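GTPase activator-like protein (Chaetomium thermophilum, PDB 5HIU) is a fungal TSC2, probably a GTPase activator, represented here by the helical N-terminal part of the longer protein. Local coordinates at residues S256-L261 with R313-V318. Sequence-based numbering, arbitrary orientation.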
# COMPACT_ATOMS: atom_id res chain seq x y z
N SER A 256 3.35 -4.85 -7.16
CA SER A 256 3.43 -5.99 -8.07
C SER A 256 3.74 -7.26 -7.32
O SER A 256 3.27 -8.33 -7.67
CB SER A 256 4.49 -5.79 -9.15
OG SER A 256 3.99 -4.95 -10.17
N SER A 257 4.51 -7.13 -6.26
CA SER A 257 4.86 -8.27 -5.44
C SER A 257 3.67 -8.70 -4.60
O SER A 257 3.37 -9.88 -4.51
CB SER A 257 6.09 -7.93 -4.60
OG SER A 257 7.22 -7.74 -5.47
N ILE A 258 2.97 -7.77 -4.00
CA ILE A 258 1.81 -8.12 -3.18
C ILE A 258 0.78 -8.78 -4.09
O ILE A 258 0.18 -9.79 -3.74
CB ILE A 258 1.20 -6.90 -2.50
CG1 ILE A 258 2.10 -6.43 -1.36
CG2 ILE A 258 -0.18 -7.22 -1.95
CD1 ILE A 258 1.92 -4.95 -1.04
N HIS A 259 0.61 -8.17 -5.25
CA HIS A 259 -0.31 -8.65 -6.28
C HIS A 259 -0.10 -10.09 -6.60
O HIS A 259 -1.04 -10.87 -6.70
CB HIS A 259 -0.10 -7.86 -7.56
CG HIS A 259 -0.97 -8.29 -8.69
ND1 HIS A 259 -2.34 -8.19 -8.64
CD2 HIS A 259 -0.66 -8.78 -9.91
CE1 HIS A 259 -2.85 -8.62 -9.79
NE2 HIS A 259 -1.85 -8.99 -10.56
N CYS A 260 1.16 -10.44 -6.81
CA CYS A 260 1.51 -11.79 -7.12
C CYS A 260 1.47 -12.66 -5.88
O CYS A 260 0.68 -13.60 -5.81
CB CYS A 260 2.90 -11.83 -7.74
SG CYS A 260 3.18 -13.45 -8.43
N LEU A 261 2.29 -12.30 -4.88
CA LEU A 261 2.59 -13.17 -3.74
C LEU A 261 1.53 -13.25 -2.66
O LEU A 261 1.55 -14.20 -1.92
CB LEU A 261 3.90 -12.74 -3.06
CG LEU A 261 5.13 -12.70 -3.97
CD1 LEU A 261 6.34 -12.13 -3.26
CD2 LEU A 261 5.45 -14.08 -4.50
N ARG A 313 8.43 -12.18 -11.32
CA ARG A 313 7.15 -12.89 -11.23
C ARG A 313 5.97 -11.96 -11.05
O ARG A 313 4.83 -12.30 -11.42
CB ARG A 313 7.14 -13.84 -10.05
CG ARG A 313 8.22 -14.90 -10.02
CD ARG A 313 7.96 -15.82 -8.85
NE ARG A 313 6.60 -16.36 -8.91
CZ ARG A 313 5.86 -16.71 -7.85
NH1 ARG A 313 6.33 -16.58 -6.61
NH2 ARG A 313 4.63 -17.18 -8.04
N GLY A 314 6.22 -10.82 -10.43
CA GLY A 314 5.16 -9.86 -10.16
C GLY A 314 4.83 -9.15 -11.44
O GLY A 314 3.66 -9.06 -11.81
N ALA A 315 5.88 -8.64 -12.09
CA ALA A 315 5.81 -8.00 -13.41
C ALA A 315 5.00 -8.82 -14.38
O ALA A 315 4.20 -8.29 -15.13
CB ALA A 315 7.20 -7.77 -13.97
N LEU A 316 5.21 -10.13 -14.36
CA LEU A 316 4.43 -11.04 -15.19
C LEU A 316 2.96 -10.95 -14.81
O LEU A 316 2.08 -10.84 -15.67
CB LEU A 316 4.91 -12.48 -15.00
CG LEU A 316 5.93 -13.07 -16.00
CD1 LEU A 316 7.01 -12.09 -16.44
CD2 LEU A 316 6.55 -14.32 -15.41
N SER A 317 2.69 -11.02 -13.52
CA SER A 317 1.34 -11.03 -13.01
C SER A 317 0.62 -9.76 -13.45
O SER A 317 -0.51 -9.80 -13.95
CB SER A 317 1.38 -11.09 -11.47
OG SER A 317 0.14 -11.48 -10.93
N VAL A 318 1.30 -8.64 -13.26
CA VAL A 318 0.70 -7.33 -13.51
C VAL A 318 0.60 -7.11 -15.00
O VAL A 318 -0.37 -6.52 -15.48
CB VAL A 318 1.50 -6.20 -12.81
CG1 VAL A 318 1.08 -4.84 -13.32
CG2 VAL A 318 1.31 -6.26 -11.30
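The hydroxyl of Ser317 lies beside the imidazole of His259, its OG 3.2 Å from His259 NE2. His259 CG stands anti to the backbone N (chi1 179°), which swings the ring off its own helix to the neighbouring one, where Ser317 and Val318 meet it. Val318 CG2 approaches the ring obliquely, 3.5 Å from His259 CD2, and also touches the hydroxyl of Ser256; one methyl thus meets both residues. Trp270 and Ala269 of helix 266-277 touch the same histidine. Gly314 sits where the backbones come nearest, its CA only 4.7 Å from Ser256 CA. Having no side chain, it lets the carbonyl of Ser256 rest on its CA, while Cys260 CB packs against that CA at 3.9 Å. Farther out, Cys260 SG lies over one face of the Arg313 guanidinium, off-centre toward the rim, and Leu261 CD2 reaches Arg313 NH1 (3.4 Å). A bend at chi3 (54°) helps turn the arginine's long chain back across this more exposed margin. With Gly314, Ser256, Cys260 and Ser317 at the crossing, the axes of segments 256-261 and 313-318 come within 7.9 Å at 80°; the contact joins helices 245-261 and 302-322 within the all-helical, elongated alpha-solenoid of the TSC2 N-terminus.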